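Local coordinates for formiminoglutamase (Trypanosoma cruzi, PDB 4MYK) that hydrolyses N-formimino-L-glutamate to glutamate and formamide as an arginase-like, manganese-dependent enzyme, at the interface of chains A and B. Numbering follows the deposited sequence. Chains: chain A/B, Formiminoglutamase.

The interface of chains A and B. Residues chain A 242-243, 253-254; chain B 243-244, 258-259, 262, 290, 294.
B:Arg290 reaches across to chain A with the edge of its guanidinium. The chain leaves the backbone with CG anti to the carbonyl carbon, runs extended through chi2 and bends at chi3 (60°), which turns the NE-H edge to the hydroxyl OG of A:Ser242, with NE 2.9 Å from OG. That bond is nearly straight, 169° at the hydrogen, and OG lies in the guanidinium plane. NH2, on the same edge, is 2.7 Å from the carbonyl O of B:Ser243, in the plane of both groups. Two in-plane bonds, one to each chain, thus fix the rotation of the guanidinium, and the intrachain one may preset the edge for the serine. A:Ser242 places OG in the crowded position between its backbone N and carbonyl carbon (chi1 54°), a rotamer that presents OG to the arginine edge.

Beside this polar grip, water joins the chains. The carboxylate OD1 of B:Asp244 and the carbonyl O of A:Ala253 share two waters, water 1 lying 2.7 Å from that carbonyl O and water 2 lying 2.8 Å from OD1. The other carboxylate oxygen, OD2, is met from above its plane by the backbone N of B:Ala258 at 2.9 Å, so the first turn of helix 258-270 anchors the aspartate, and the helix N-terminus may stabilise its charge.

The far end is apolar. A:Val254 points CG1, anti to its carbonyl carbon, into a shallow seat formed by B:Ala258, B:Gln259 and B:Phe262, with ring atom CE2 of B:Phe262 3.9 Å from CG1. B:Gln259 crosses the valine at about a right angle, its bent chain curling the amide OE1 back towards both methyls. CB of A:Ala253 meets CG2 of B:Val294 more loosely, at 4.1 Å.

Loop residues of chain A here rest against the N-terminal turns of helices 258-270 and 290-306 of chain B and the loop at B:Ser243, part of an A-B interface lacking exact two-fold symmetry between arginase-fold subunits; whether the deposited three-copy assembly forms in the cell the structure alone does not show.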
ATOM      1  N   SER A 242       0.767   7.594   0.134  1.00 13.81           N
ATOM      2  CA  SER A 242       2.059   7.384   0.766  1.00 13.07           C
ATOM      3  C   SER A 242       2.416   5.907   0.930  1.00 13.36           C
ATOM      4  O   SER A 242       3.567   5.580   1.194  1.00 12.40           O
ATOM      5  CB  SER A 242       2.135   8.101   2.125  1.00 16.05           C
ATOM      6  OG  SER A 242       1.064   7.728   2.987  1.00 14.68           O
ATOM      7  N   SER A 243       1.445   5.017   0.782  1.00 11.39           N
ATOM      8  CA  SER A 243       1.769   3.594   0.800  1.00 14.53           C
ATOM      9  C   SER A 243       2.678   3.218  -0.386  1.00 13.51           C
ATOM     10  O   SER A 243       3.555   2.359  -0.252  1.00 16.18           O
ATOM     11  CB  SER A 243       0.505   2.730   0.824  1.00 13.64           C
ATOM     12  OG  SER A 243      -0.246   2.872  -0.363  1.00 13.67           O
ATOM     13  N   ALA A 253      -2.383  10.291   2.757  1.00 17.09           N
ATOM     14  CA  ALA A 253      -2.999   9.097   3.317  1.00 15.26           C
ATOM     15  C   ALA A 253      -3.692   8.290   2.223  1.00 16.30           C
ATOM     16  O   ALA A 253      -3.468   7.082   2.100  1.00 16.95           O
ATOM     17  CB  ALA A 253      -3.967   9.456   4.427  1.00 17.86           C
ATOM     18  N   VAL A 254      -4.537   8.960   1.444  1.00 16.59           N
ATOM     19  CA  VAL A 254      -5.122   8.362   0.246  1.00 17.51           C
ATOM     20  C   VAL A 254      -4.617   9.107  -0.988  1.00 17.58           C
ATOM     21  O   VAL A 254      -4.006  10.179  -0.872  1.00 16.98           O
ATOM     22  CB  VAL A 254      -6.671   8.373   0.258  1.00 13.94           C
ATOM     23  CG1 VAL A 254      -7.211   7.393   1.273  1.00 17.48           C
ATOM     24  CG2 VAL A 254      -7.200   9.768   0.528  1.00 16.92           C
TER
ATOM     25  N   SER B 243       0.174  -1.429   5.079  1.00 11.39           N
ATOM     26  CA  SER B 243       0.656  -0.587   3.989  1.00 14.53           C
ATOM     27  C   SER B 243       0.112   0.849   4.116  1.00 13.51           C
ATOM     28  O   SER B 243       0.811   1.813   3.785  1.00 16.18           O
ATOM     29  CB  SER B 243       0.317  -1.188   2.622  1.00 13.64           C
ATOM     30  OG  SER B 243      -1.077  -1.228   2.402  1.00 13.67           O
ATOM     31  N   ASP B 244      -1.132   0.969   4.589  1.00 12.48           N
ATOM     32  CA  ASP B 244      -1.769   2.262   4.897  1.00 13.83           C
ATOM     33  C   ASP B 244      -1.610   2.669   6.364  1.00 15.25           C
ATOM     34  O   ASP B 244      -1.518   3.856   6.690  1.00 13.96           O
ATOM     35  CB  ASP B 244      -3.271   2.210   4.603  1.00 13.78           C
ATOM     36  CG  ASP B 244      -3.575   2.302   3.147  1.00 14.63           C
ATOM     37  OD1 ASP B 244      -2.741   2.854   2.409  1.00 14.92           O
ATOM     38  OD2 ASP B 244      -4.649   1.823   2.744  1.00 18.44           O
ATOM     39  N   ALA B 258      -7.185   2.620   3.870  1.00 13.41           N
ATOM     40  CA  ALA B 258      -7.481   3.892   4.509  1.00 15.16           C
ATOM     41  C   ALA B 258      -8.796   4.487   3.975  1.00 13.85           C
ATOM     42  O   ALA B 258      -9.622   4.948   4.757  1.00 16.62           O
ATOM     43  CB  ALA B 258      -6.287   4.883   4.351  1.00 12.78           C
ATOM     44  N   GLN B 259      -9.000   4.451   2.657  1.00 15.40           N
ATOM     45  CA  GLN B 259     -10.245   4.957   2.057  1.00 13.81           C
ATOM     46  C   GLN B 259     -11.493   4.240   2.585  1.00 15.27           C
ATOM     47  O   GLN B 259     -12.516   4.869   2.854  1.00 14.55           O
ATOM     48  CB  GLN B 259     -10.199   4.853   0.529  1.00 16.42           C
ATOM     49  CG  GLN B 259     -11.296   5.651  -0.173  1.00 17.65           C
ATOM     50  CD  GLN B 259     -11.315   7.119   0.253  1.00 19.02           C
ATOM     51  OE1 GLN B 259     -10.346   7.854   0.043  1.00 20.91           O
ATOM     52  NE2 GLN B 259     -12.419   7.550   0.847  1.00 19.86           N
ATOM     53  N   PHE B 262     -12.120   5.522   6.127  1.00 14.47           N
ATOM     54  CA  PHE B 262     -12.774   6.827   6.038  1.00 13.45           C
ATOM     55  C   PHE B 262     -14.244   6.674   5.664  1.00 17.13           C
ATOM     56  O   PHE B 262     -15.122   7.234   6.321  1.00 16.96           O
ATOM     57  CB  PHE B 262     -12.118   7.693   4.972  1.00 15.11           C
ATOM     58  CG  PHE B 262     -10.693   8.021   5.249  1.00 15.34           C
ATOM     59  CD1 PHE B 262     -10.108   7.663   6.449  1.00 15.48           C
ATOM     60  CD2 PHE B 262      -9.932   8.691   4.305  1.00 13.33           C
ATOM     61  CE1 PHE B 262      -8.784   7.969   6.704  1.00 17.75           C
ATOM     62  CE2 PHE B 262      -8.616   9.001   4.547  1.00 14.58           C
ATOM     63  CZ  PHE B 262      -8.034   8.642   5.752  1.00 18.15           C
ATOM     64  N   ARG B 290       2.566   8.867   9.474  1.00 16.56           N
ATOM     65  CA  ARG B 290       1.533   8.487   8.520  1.00 14.82           C
ATOM     66  C   ARG B 290       0.284   7.947   9.201  1.00 16.81           C
ATOM     67  O   ARG B 290      -0.856   8.201   8.769  1.00 15.49           O
ATOM     68  CB  ARG B 290       2.078   7.427   7.564  1.00 15.95           C
ATOM     69  CG  ARG B 290       3.197   7.905   6.641  1.00 15.36           C
ATOM     70  CD  ARG B 290       3.721   6.771   5.752  1.00 12.12           C
ATOM     71  NE  ARG B 290       2.698   6.195   4.878  1.00 13.68           N
ATOM     72  CZ  ARG B 290       2.411   4.891   4.790  1.00 14.31           C
ATOM     73  NH1 ARG B 290       3.065   3.994   5.516  1.00 13.33           N
ATOM     74  NH2 ARG B 290       1.461   4.476   3.964  1.00 15.36           N
ATOM     75  N   VAL B 294      -3.852   9.157   9.498  1.00 12.38           N
ATOM     76  CA  VAL B 294      -4.998   8.333   9.122  1.00 13.17           C
ATOM     77  C   VAL B 294      -6.062   8.343  10.217  1.00 15.25           C
ATOM     78  O   VAL B 294      -7.258   8.453   9.928  1.00 14.56           O
ATOM     79  CB  VAL B 294      -4.588   6.892   8.800  1.00 14.77           C
ATOM     80  CG1 VAL B 294      -5.825   6.002   8.647  1.00 12.87           C
ATOM     81  CG2 VAL B 294      -3.711   6.871   7.546  1.00 12.75           C
TER
HETATM   82  O   HOH W   1      -4.295   4.710   1.019  1.00 14.92           O
HETATM   83  O   HOH W   2      -1.319   5.240   2.235  1.00 17.25           O